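Local coordinates for protein hydroxyglutarate synthase (Oryza sativa, PDB 6W1K) that uses iron(II) and oxygen to decarboxylate and hydroxylate 2-oxoadipate to D-2-hydroxyglutarate, a step of plant lysine catabolism, at residues D58-R63 with P120-S125; P86-R91 with A99-P104; L193-I198 with Y265-E270. One frame throughout, in Å; residues are numbered along the deposited sequence.

Contact 1. Residues D58-R63 with P120-S125. With NI (nickel (II) ion), chain E; OOG (2-oxoadipic acid), chain F.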
loop_
_atom_site.group_PDB
_atom_site.type_symbol
_atom_site.label_atom_id
_atom_site.label_comp_id
_atom_site.label_asym_id
_atom_site.label_seq_id
_atom_site.Cartn_x
_atom_site.Cartn_y
_atom_site.Cartn_z
ATOM N N ASP A 58 5.674 -1.783 -7.251
ATOM C CA ASP A 58 4.730 -2.862 -7.546
ATOM C C ASP A 58 3.301 -2.414 -7.284
ATOM O O ASP A 58 2.397 -2.641 -8.104
ATOM C CB ASP A 58 5.074 -4.065 -6.683
ATOM C CG ASP A 58 4.151 -5.247 -6.930
ATOM O OD1 ASP A 58 3.034 -5.312 -6.345
ATOM O OD2 ASP A 58 4.543 -6.092 -7.736
ATOM N N HIS A 59 3.079 -1.787 -6.131
ATOM C CA HIS A 59 1.779 -1.224 -5.784
ATOM C C HIS A 59 1.906 -0.179 -4.676
ATOM O O HIS A 59 2.912 -0.095 -3.968
ATOM C CB HIS A 59 0.793 -2.330 -5.367
ATOM C CG HIS A 59 1.192 -3.095 -4.139
ATOM N ND1 HIS A 59 2.036 -4.179 -4.181
ATOM C CD2 HIS A 59 0.806 -2.975 -2.833
ATOM C CE1 HIS A 59 2.182 -4.680 -2.963
ATOM N NE2 HIS A 59 1.442 -3.974 -2.132
ATOM N N PHE A 60 0.868 0.652 -4.580
ATOM C CA PHE A 60 0.604 1.595 -3.508
ATOM C C PHE A 60 -0.548 1.017 -2.700
ATOM O O PHE A 60 -1.425 0.378 -3.274
ATOM C CB PHE A 60 0.160 2.948 -4.057
ATOM C CG PHE A 60 1.262 3.857 -4.516
ATOM C CD1 PHE A 60 2.565 3.403 -4.662
ATOM C CD2 PHE A 60 0.975 5.189 -4.816
ATOM C CE1 PHE A 60 3.557 4.231 -5.070
ATOM C CE2 PHE A 60 1.980 6.050 -5.209
ATOM C CZ PHE A 60 3.284 5.553 -5.354
ATOM N N ALA A 61 -0.587 1.270 -1.381
ATOM C CA ALA A 61 -1.698 0.785 -0.556
ATOM C C ALA A 61 -2.229 1.915 0.332
ATOM O O ALA A 61 -1.481 2.810 0.722
ATOM C CB ALA A 61 -1.280 -0.418 0.288
ATOM N N PHE A 62 -3.543 1.913 0.555
ATOM C CA PHE A 62 -4.244 2.939 1.330
ATOM C C PHE A 62 -5.239 2.251 2.260
ATOM O O PHE A 62 -5.745 1.170 1.949
ATOM C CB PHE A 62 -5.010 3.959 0.443
ATOM C CG PHE A 62 -4.145 4.681 -0.557
ATOM C CD1 PHE A 62 -3.894 4.132 -1.809
ATOM C CD2 PHE A 62 -3.586 5.900 -0.248
ATOM C CE1 PHE A 62 -3.097 4.805 -2.705
ATOM C CE2 PHE A 62 -2.789 6.594 -1.137
ATOM C CZ PHE A 62 -2.558 6.048 -2.378
ATOM N N ARG A 63 -5.542 2.918 3.392
ATOM C CA ARG A 63 -6.490 2.445 4.384
ATOM C C ARG A 63 -7.606 3.459 4.600
ATOM O O ARG A 63 -7.386 4.676 4.522
ATOM C CB ARG A 63 -5.787 2.181 5.714
ATOM C CG ARG A 63 -4.708 1.110 5.631
ATOM C CD ARG A 63 -4.171 0.767 6.999
ATOM N NE ARG A 63 -3.168 -0.286 6.926
ATOM C CZ ARG A 63 -2.443 -0.680 7.964
ATOM N NH1 ARG A 63 -2.623 -0.103 9.148
ATOM N NH2 ARG A 63 -1.541 -1.626 7.821
ATOM N N PRO A 120 1.994 1.948 -10.801
ATOM C CA PRO A 120 1.754 0.924 -9.779
ATOM C C PRO A 120 0.296 0.489 -9.744
ATOM O O PRO A 120 -0.615 1.240 -10.110
ATOM C CB PRO A 120 2.155 1.634 -8.483
ATOM C CG PRO A 120 1.794 3.110 -8.728
ATOM C CD PRO A 120 2.167 3.303 -10.214
ATOM N N ARG A 121 0.108 -0.776 -9.370
ATOM C CA ARG A 121 -1.194 -1.245 -8.929
ATOM C C ARG A 121 -1.586 -0.463 -7.683
ATOM O O ARG A 121 -0.749 0.151 -7.016
ATOM C CB ARG A 121 -1.178 -2.756 -8.651
ATOM C CG ARG A 121 -0.706 -3.641 -9.829
ATOM C CD ARG A 121 -0.352 -5.002 -9.262
ATOM N NE ARG A 121 0.244 -5.935 -10.202
ATOM C CZ ARG A 121 1.524 -5.951 -10.550
ATOM N NH1 ARG A 121 2.374 -5.059 -10.031
ATOM N NH2 ARG A 121 1.949 -6.855 -11.404
ATOM N N ILE A 122 -2.880 -0.462 -7.374
ATOM C CA ILE A 122 -3.377 0.196 -6.173
ATOM C C ILE A 122 -4.165 -0.813 -5.344
ATOM O O ILE A 122 -5.016 -1.522 -5.872
ATOM C CB ILE A 122 -4.258 1.430 -6.493
ATOM C CG1 ILE A 122 -3.578 2.376 -7.480
ATOM C CG2 ILE A 122 -4.588 2.148 -5.189
ATOM C CD1 ILE A 122 -2.472 3.172 -6.922
ATOM N N PHE A 123 -3.869 -0.876 -4.046
ATOM C CA PHE A 123 -4.534 -1.762 -3.091
ATOM C C PHE A 123 -5.212 -0.845 -2.071
ATOM O O PHE A 123 -4.531 -0.035 -1.439
ATOM C CB PHE A 123 -3.507 -2.697 -2.423
ATOM C CG PHE A 123 -4.101 -3.745 -1.526
ATOM C CD1 PHE A 123 -4.552 -3.422 -0.240
ATOM C CD2 PHE A 123 -4.186 -5.064 -1.956
ATOM C CE1 PHE A 123 -5.094 -4.414 0.597
ATOM C CE2 PHE A 123 -4.728 -6.056 -1.136
ATOM C CZ PHE A 123 -5.189 -5.732 0.135
ATOM N N ILE A 124 -6.548 -0.917 -1.956
ATOM C CA ILE A 124 -7.295 -0.021 -1.073
ATOM C C ILE A 124 -8.157 -0.886 -0.163
ATOM O O ILE A 124 -8.954 -1.698 -0.647
ATOM C CB ILE A 124 -8.186 0.971 -1.825
ATOM C CG1 ILE A 124 -7.370 1.731 -2.880
ATOM C CG2 ILE A 124 -8.776 1.944 -0.837
ATOM C CD1 ILE A 124 -8.190 2.627 -3.800
ATOM N N SER A 125 -7.979 -0.736 1.124
ATOM C CA SER A 125 -8.762 -1.495 2.088
ATOM C C SER A 125 -9.675 -0.531 2.844
ATOM O O SER A 125 -9.488 0.696 2.821
ATOM C CB SER A 125 -7.841 -2.279 3.014
ATOM O OG SER A 125 -6.991 -1.424 3.728
HETATM NI NI NI E . 1.364 -4.320 -0.073
HETATM C C2 OOG F . -2.220 -3.333 3.111
HETATM C C3 OOG F . -1.619 -4.707 3.411
HETATM C C4 OOG F . -1.902 -5.672 2.253
HETATM C C6 OOG F . -0.404 -6.646 0.299
HETATM O O4 OOG F . -1.041 -7.729 0.283
HETATM O O3 OOG F . 0.666 -6.546 -0.341
HETATM C C5 OOG F . -0.929 -5.456 1.093
HETATM C C1 OOG F . -2.164 -2.403 4.332
HETATM O O1 OOG F . -2.851 -1.442 4.378
HETATM O O2 OOG F . -1.310 -2.659 5.405
HETATM O O5 OOG F . -0.577 -4.369 0.799
HETATM O O HOH W 1 -4.707 -1.400 2.562
#
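Asp58 O is gripped twice by Arg121: its backbone N lies 3.2 Å away and its NH1 3.1 Å from the same oxygen, the two donors approaching from opposite faces of the carbonyl plane. This opens a parallel ladder between strands 57-65 and 121-127, the first and last strands, in chain order, of a beta-alpha-beta-beta-beta module, paired side by side, consistent with the vicinal oxygen chelate fold. Phe60 N to Arg121 O, Phe123 N to Phe60 O, Phe62 N to Phe123 O and Ser125 N to Phe62 O continue the ladder, with the segment axes inclined by 25°. Arg121 NH1 also pairs with Asp58 OD2 at 3.3 Å, but that oxygen stands well out of the guanidinium plane, so the attraction is purely one of charge. OD2 has a second partner in Arg271, and Arg121 makes further salt bridges to Asp292 and Glu287. The other oxygen, OD1, accepts from His59 ND1 at 2.6 Å through its anti lone pair, close to the imidazole plane. This second-shell bond fixes the ring's rotation while NE2 binds the nickel ion at 2.1 Å. The two sheet faces divide the work. His59, Ala61, Arg63 and Phe123 face the substrate, C4 of 2-oxoadipate lying over the Phe123 ring, offset toward its rim. On the apolar face, Pro120 CG sits over the centre of the Phe60 ring, 4.1 Å from the centroid, and Ile122 CG2 meets the Phe62 edge at CE1. Arg63 NE and NH2 donate to separate substrate carboxylate oxygens, NH2 reaching O2 at 2.6 Å. Ser125 OG, which also bonds Tyr182, donates to a water 2.6 Å from OG, and that water donates to Phe62 O and substrate O1.

Contact 2. Residues P86-R91 with A99-P104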
loop_
_atom_site.group_PDB
_atom_site.type_symbol
_atom_site.label_atom_id
_atom_site.label_comp_id
_atom_site.label_asym_id
_atom_site.label_seq_id
_atom_site.Cartn_x
_atom_site.Cartn_y
_atom_site.Cartn_z
ATOM N N PRO A 86 -10.912 -1.855 -11.640
ATOM C CA PRO A 86 -11.071 -2.667 -10.425
ATOM C C PRO A 86 -10.926 -4.157 -10.710
ATOM O O PRO A 86 -11.388 -4.688 -11.727
ATOM C CB PRO A 86 -12.487 -2.307 -9.937
ATOM C CG PRO A 86 -13.207 -1.859 -11.134
ATOM C CD PRO A 86 -12.163 -1.174 -12.016
ATOM N N ARG A 87 -10.260 -4.832 -9.791
ATOM C CA ARG A 87 -10.014 -6.258 -9.923
ATOM C C ARG A 87 -10.662 -7.018 -8.764
ATOM O O ARG A 87 -11.851 -6.828 -8.501
ATOM C CB ARG A 87 -8.511 -6.488 -10.042
ATOM C CG ARG A 87 -7.902 -5.679 -11.236
ATOM C CD ARG A 87 -8.293 -6.283 -12.639
ATOM N NE ARG A 87 -7.676 -7.592 -12.782
ATOM C CZ ARG A 87 -6.497 -7.832 -13.354
ATOM N NH1 ARG A 87 -5.804 -6.860 -13.909
ATOM N NH2 ARG A 87 -6.011 -9.058 -13.386
ATOM N N GLU A 88 -9.908 -7.872 -8.082
ATOM C CA GLU A 88 -10.478 -8.818 -7.119
ATOM C C GLU A 88 -10.726 -8.155 -5.757
ATOM O O GLU A 88 -9.999 -7.252 -5.329
ATOM C CB GLU A 88 -9.557 -10.020 -6.937
ATOM C CG GLU A 88 -8.906 -10.531 -8.246
ATOM C CD GLU A 88 -9.911 -10.745 -9.378
ATOM O OE1 GLU A 88 -11.009 -11.278 -9.091
ATOM O OE2 GLU A 88 -9.596 -10.380 -10.548
ATOM N N GLU A 89 -11.786 -8.602 -5.098
ATOM C CA GLU A 89 -12.063 -8.235 -3.716
ATOM C C GLU A 89 -11.497 -9.282 -2.769
ATOM O O GLU A 89 -11.745 -10.481 -2.936
ATOM C CB GLU A 89 -13.571 -8.103 -3.504
ATOM C CG GLU A 89 -13.971 -7.704 -2.112
ATOM C CD GLU A 89 -15.476 -7.677 -1.926
ATOM O OE1 GLU A 89 -16.122 -6.761 -2.490
ATOM O OE2 GLU A 89 -16.005 -8.575 -1.230
ATOM N N LEU A 90 -10.785 -8.823 -1.744
ATOM C CA LEU A 90 -10.266 -9.677 -0.683
ATOM C C LEU A 90 -10.985 -9.372 0.624
ATOM O O LEU A 90 -11.274 -8.204 0.923
ATOM C CB LEU A 90 -8.772 -9.431 -0.512
ATOM C CG LEU A 90 -7.874 -9.944 -1.638
ATOM C CD1 LEU A 90 -7.967 -9.038 -2.841
ATOM C CD2 LEU A 90 -6.434 -10.050 -1.159
ATOM N N ARG A 91 -11.261 -10.406 1.415
ATOM C CA ARG A 91 -11.928 -10.242 2.699
ATOM C C ARG A 91 -11.021 -10.711 3.824
ATOM O O ARG A 91 -10.330 -11.719 3.693
ATOM C CB ARG A 91 -13.250 -11.009 2.718
ATOM C CG ARG A 91 -14.190 -10.549 1.622
ATOM C CD ARG A 91 -15.647 -10.956 1.894
ATOM N NE ARG A 91 -16.573 -9.975 1.320
ATOM C CZ ARG A 91 -16.936 -8.829 1.908
ATOM N NH1 ARG A 91 -16.472 -8.498 3.117
ATOM N NH2 ARG A 91 -17.772 -8.005 1.277
ATOM N N ALA A 99 -10.983 -5.355 0.996
ATOM C CA ALA A 99 -10.040 -4.654 0.145
ATOM C C ALA A 99 -10.372 -4.936 -1.315
ATOM O O ALA A 99 -10.945 -5.963 -1.638
ATOM C CB ALA A 99 -8.590 -5.070 0.428
ATOM N N LEU A 100 -10.004 -3.994 -2.179
ATOM C CA LEU A 100 -10.087 -4.141 -3.625
ATOM C C LEU A 100 -8.773 -3.667 -4.198
ATOM O O LEU A 100 -8.197 -2.697 -3.704
ATOM C CB LEU A 100 -11.210 -3.304 -4.180
ATOM C CG LEU A 100 -11.825 -3.530 -5.550
ATOM C CD1 LEU A 100 -12.355 -4.921 -5.697
ATOM C CD2 LEU A 100 -12.962 -2.494 -5.699
ATOM N N TRP A 101 -8.298 -4.316 -5.239
ATOM C CA TRP A 101 -7.127 -3.793 -5.918
ATOM C C TRP A 101 -7.498 -3.397 -7.342
ATOM O O TRP A 101 -8.541 -3.790 -7.874
ATOM C CB TRP A 101 -5.978 -4.789 -5.874
ATOM C CG TRP A 101 -6.030 -5.977 -6.760
ATOM C CD1 TRP A 101 -6.656 -7.179 -6.527
ATOM C CD2 TRP A 101 -5.358 -6.116 -8.018
ATOM N NE1 TRP A 101 -6.396 -8.061 -7.557
ATOM C CE2 TRP A 101 -5.622 -7.420 -8.497
ATOM C CE3 TRP A 101 -4.559 -5.257 -8.783
ATOM C CZ2 TRP A 101 -5.111 -7.896 -9.711
ATOM C CZ3 TRP A 101 -4.028 -5.745 -9.997
ATOM C CH2 TRP A 101 -4.307 -7.048 -10.441
ATOM N N PHE A 102 -6.645 -2.551 -7.910
ATOM C CA PHE A 102 -6.886 -1.855 -9.175
ATOM C C PHE A 102 -5.622 -1.981 -10.023
ATOM O O PHE A 102 -4.516 -1.750 -9.538
ATOM C CB PHE A 102 -7.229 -0.377 -8.954
ATOM C CG PHE A 102 -8.442 -0.152 -8.081
ATOM C CD1 PHE A 102 -8.365 -0.328 -6.719
ATOM C CD2 PHE A 102 -9.647 0.196 -8.639
ATOM C CE1 PHE A 102 -9.502 -0.161 -5.948
ATOM C CE2 PHE A 102 -10.786 0.372 -7.887
ATOM C CZ PHE A 102 -10.728 0.199 -6.539
ATOM N N SER A 103 -5.797 -2.376 -11.300
ATOM C CA SER A 103 -4.678 -2.487 -12.216
ATOM C C SER A 103 -4.622 -1.236 -13.084
ATOM O O SER A 103 -5.665 -0.704 -13.483
ATOM C CB SER A 103 -4.810 -3.712 -13.126
ATOM O OG SER A 103 -6.071 -3.698 -13.727
ATOM N N PRO A 104 -3.428 -0.795 -13.445
ATOM C CA PRO A 104 -3.288 0.521 -14.094
ATOM C C PRO A 104 -3.680 0.495 -15.557
ATOM O O PRO A 104 -3.738 -0.560 -16.191
ATOM C CB PRO A 104 -1.792 0.853 -13.918
ATOM C CG PRO A 104 -1.121 -0.452 -13.733
ATOM C CD PRO A 104 -2.134 -1.427 -13.127
#
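Strands 86-91 and 99-103 run antiparallel at 150°, and their register slips by one residue between the Pro86–Phe102 and Glu89–Leu100 pairs, which marks a beta bulge. Leu90 and Ala99 form a hydrogen-bonded pair, Leu90 N reaching Ala99 O at 2.9 Å. Within the bulge Arg87 and Glu88 both face Trp101: Arg87 N reaches Trp101 O at 2.8 Å, whereas the bond from Trp101 N to Glu88 O is weak. Arg87 and Trp101 carry most of the side-chain packing. Arg87 CB makes a CH-pi contact over the face of the Trp101 five-membered ring, 3.6 Å from that centroid. The chain is bent at chi2 (-73°) and chi3 and crosses the indole obliquely; Trp101 CH2 lies over the centre of the guanidinium face, 3.7 Å from Arg87 CZ, with the two planes 43° apart. Arg87 NH1 then bonds Ser103 OG at 3.2 Å, near the guanidinium plane. Glu88 runs alongside the indole, its CG near Trp101 NE1, and Leu90 CD1 touches the ring's edge. On the other sheet face Pro86 CB packs on Phe102 CE2 at 3.8 Å. Taken together, this is a bulged beta-hairpin, the second and third strands of a beta-alpha-beta-beta-beta module of vicinal oxygen chelate type.

Contact 3. Residues L193-I198 with Y265-E270. With NI (nickel (II) ion), chain E; OOG (2-oxoadipic acid), chain F.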
loop_
_atom_site.group_PDB
_atom_site.type_symbol
_atom_site.label_atom_id
_atom_site.label_comp_id
_atom_site.label_asym_id
_atom_site.label_seq_id
_atom_site.Cartn_x
_atom_site.Cartn_y
_atom_site.Cartn_z
ATOM N N LEU A 193 -0.498 7.589 2.076
ATOM C CA LEU A 193 0.001 6.338 1.525
ATOM C C LEU A 193 0.505 5.444 2.653
ATOM O O LEU A 193 1.366 5.853 3.449
ATOM C CB LEU A 193 1.117 6.660 0.549
ATOM C CG LEU A 193 1.758 5.490 -0.143
ATOM C CD1 LEU A 193 0.806 4.791 -1.126
ATOM C CD2 LEU A 193 2.976 6.057 -0.854
ATOM N N ASN A 194 -0.046 4.232 2.738
ATOM C CA ASN A 194 0.310 3.316 3.828
ATOM C C ASN A 194 1.614 2.578 3.531
ATOM O O ASN A 194 2.409 2.307 4.447
ATOM C CB ASN A 194 -0.840 2.337 4.049
ATOM C CG ASN A 194 -0.465 1.214 4.970
ATOM O OD1 ASN A 194 -0.056 0.152 4.524
ATOM N ND2 ASN A 194 -0.579 1.449 6.268
ATOM N N HIS A 195 1.852 2.255 2.254
ATOM C CA HIS A 195 3.180 1.840 1.837
ATOM C C HIS A 195 3.277 1.865 0.321
ATOM O O HIS A 195 2.271 1.845 -0.405
ATOM C CB HIS A 195 3.547 0.457 2.382
ATOM C CG HIS A 195 2.727 -0.674 1.841
ATOM N ND1 HIS A 195 1.533 -1.075 2.413
ATOM C CD2 HIS A 195 2.951 -1.525 0.814
ATOM C CE1 HIS A 195 1.054 -2.106 1.748
ATOM N NE2 HIS A 195 1.883 -2.386 0.756
ATOM N N THR A 196 4.507 1.957 -0.142
ATOM C CA THR A 196 4.843 1.585 -1.504
ATOM C C THR A 196 5.568 0.252 -1.424
ATOM O O THR A 196 5.951 -0.204 -0.340
ATOM C CB THR A 196 5.697 2.661 -2.188
ATOM O OG1 THR A 196 5.732 2.398 -3.607
ATOM C CG2 THR A 196 7.108 2.660 -1.646
ATOM N N THR A 197 5.787 -0.353 -2.587
ATOM C CA THR A 197 6.343 -1.700 -2.715
ATOM C C THR A 197 7.375 -1.708 -3.817
ATOM O O THR A 197 7.076 -1.283 -4.932
ATOM C CB THR A 197 5.234 -2.690 -3.076
ATOM O OG1 THR A 197 4.159 -2.532 -2.149
ATOM C CG2 THR A 197 5.707 -4.116 -3.043
ATOM N N ILE A 198 8.567 -2.200 -3.522
ATOM C CA ILE A 198 9.604 -2.331 -4.525
ATOM C C ILE A 198 9.419 -3.668 -5.225
ATOM O O ILE A 198 9.316 -4.718 -4.579
ATOM C CB ILE A 198 10.997 -2.229 -3.898
ATOM C CG1 ILE A 198 11.222 -0.849 -3.285
ATOM C CG2 ILE A 198 12.062 -2.544 -4.928
ATOM C CD1 ILE A 198 12.556 -0.786 -2.537
ATOM N N TYR A 265 5.198 2.078 6.217
ATOM C CA TYR A 265 6.265 1.110 6.067
ATOM C C TYR A 265 6.514 0.943 4.584
ATOM O O TYR A 265 5.913 1.638 3.757
ATOM C CB TYR A 265 5.921 -0.220 6.735
ATOM C CG TYR A 265 4.719 -0.977 6.165
ATOM C CD1 TYR A 265 3.442 -0.727 6.635
ATOM C CD2 TYR A 265 4.869 -1.959 5.196
ATOM C CE1 TYR A 265 2.352 -1.405 6.167
ATOM C CE2 TYR A 265 3.763 -2.648 4.710
ATOM C CZ TYR A 265 2.506 -2.355 5.207
ATOM O OH TYR A 265 1.384 -3.014 4.766
ATOM N N ILE A 266 7.439 0.059 4.235
ATOM C CA ILE A 266 7.721 -0.228 2.834
ATOM C C ILE A 266 7.725 -1.739 2.638
ATOM O O ILE A 266 8.165 -2.495 3.513
ATOM C CB ILE A 266 9.052 0.422 2.372
ATOM C CG1 ILE A 266 9.252 0.199 0.865
ATOM C CG2 ILE A 266 10.271 -0.104 3.149
ATOM C CD1 ILE A 266 10.350 1.094 0.199
ATOM N N GLU A 267 7.212 -2.182 1.493
ATOM C CA GLU A 267 7.112 -3.596 1.172
ATOM C C GLU A 267 8.012 -3.908 -0.025
ATOM O O GLU A 267 8.426 -3.015 -0.782
ATOM C CB GLU A 267 5.641 -3.969 0.917
ATOM C CG GLU A 267 5.399 -5.406 0.560
ATOM C CD GLU A 267 4.034 -5.620 -0.088
ATOM O OE1 GLU A 267 3.053 -5.050 0.415
ATOM O OE2 GLU A 267 3.936 -6.351 -1.105
ATOM N N PHE A 268 8.390 -5.187 -0.117
ATOM C CA PHE A 268 9.173 -5.743 -1.219
ATOM C C PHE A 268 8.469 -6.996 -1.725
ATOM O O PHE A 268 8.030 -7.836 -0.931
ATOM C CB PHE A 268 10.601 -6.046 -0.761
ATOM C CG PHE A 268 11.076 -5.130 0.333
ATOM C CD1 PHE A 268 11.384 -3.801 0.068
ATOM C CD2 PHE A 268 11.225 -5.609 1.629
ATOM C CE1 PHE A 268 11.833 -2.957 1.086
ATOM C CE2 PHE A 268 11.667 -4.784 2.648
ATOM C CZ PHE A 268 11.963 -3.454 2.385
ATOM N N ALA A 269 8.318 -7.100 -3.038
ATOM C CA ALA A 269 7.525 -8.177 -3.602
ATOM C C ALA A 269 8.208 -8.765 -4.818
ATOM O O ALA A 269 8.776 -8.045 -5.652
ATOM C CB ALA A 269 6.115 -7.699 -3.966
ATOM N N GLU A 270 8.149 -10.086 -4.910
ATOM C CA GLU A 270 8.631 -10.812 -6.079
ATOM C C GLU A 270 7.458 -11.566 -6.680
ATOM O O GLU A 270 6.785 -12.330 -5.979
ATOM C CB GLU A 270 9.753 -11.799 -5.729
ATOM C CG GLU A 270 10.392 -12.446 -6.996
ATOM C CD GLU A 270 11.726 -13.164 -6.740
ATOM O OE1 GLU A 270 12.268 -13.041 -5.630
ATOM O OE2 GLU A 270 12.226 -13.861 -7.660
HETATM NI NI NI E . 1.364 -4.320 -0.073
HETATM C C2 OOG F . -2.220 -3.333 3.111
HETATM C C3 OOG F . -1.619 -4.707 3.411
HETATM C C4 OOG F . -1.902 -5.672 2.253
HETATM C C6 OOG F . -0.404 -6.646 0.299
HETATM O O4 OOG F . -1.041 -7.729 0.283
HETATM O O3 OOG F . 0.666 -6.546 -0.341
HETATM C C5 OOG F . -0.929 -5.456 1.093
HETATM C C1 OOG F . -2.164 -2.403 4.332
HETATM O O1 OOG F . -2.851 -1.442 4.378
HETATM O O2 OOG F . -1.310 -2.659 5.405
HETATM O O5 OOG F . -0.577 -4.369 0.799
#
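His195 and Tyr265 lie side by side, with His195 CB over the centre of the phenol ring at 3.9 Å from its centroid. Their near-parallel planes, 23° apart, are slid so far that the rings barely overlap; Tyr265 CE2 stands over the rim of the imidazole. Both residues have CG between the backbone N and the carbonyl carbon, which sends the two rings the same way, toward the ligand. His195 NE2 binds the nickel ion at 2.2 Å, and Glu267 OE1 binds the same ion at 1.9 Å. Glu267, extended with CG anti to its backbone N, runs beside Thr197, and Gln241 holds its other oxygen, OE2. Tyr265 OH donates to substrate O2 at 2.8 Å. A phenylalanine in place of Tyr265 would probably leave this carboxylate oxygen without its hydroxyl donor.

Backbone pairing is tight toward Ala269 and loose toward Tyr265. Glu267 N to Thr196 O, Ile198 N to Glu267 O at 2.9 Å, and Ala269 N to Ile198 O form a regular parallel ladder, backed by Ile198 CD1 against Ile266 CD1 at 4.0 Å. At the other end Tyr265 N bonds Asn194 O only weakly, and Thr196 N stays 4.2 Å from Tyr265 O; the hydroxyl of Tyr33 bonds that oxygen and, weakly, Thr196 N. The loose end is nevertheless buried. Metal ligands on paired parallel strands, directed to one sheet face, are characteristic of the vicinal oxygen chelate metal site, completed here by His59 and by O3 and O5 of 2-oxoadipate.

All three contacts belong to one mixed sheet, with contact 1 between the other two. On one flank it joins contact 2, their centres 9 Å apart, through a probable hydrogen bond from Phe102 N to Ile122 O at 2.8 Å. On the other, Asp58 N lies 2.8 Å from Thr197 O, linking strand 57-65 antiparallel to strand 195-199 of contact 3. That seam brings the metal ligands together: His59 comes from contact 1, His195 and Glu267 from contact 3, and both contacts also hold the distal carboxylate of 2-oxoadipate. Contact 2 has no touch with contact 3, nearest atoms being about 10 Å apart, yet its Leu90 side chain comes within about 6 Å of the substrate.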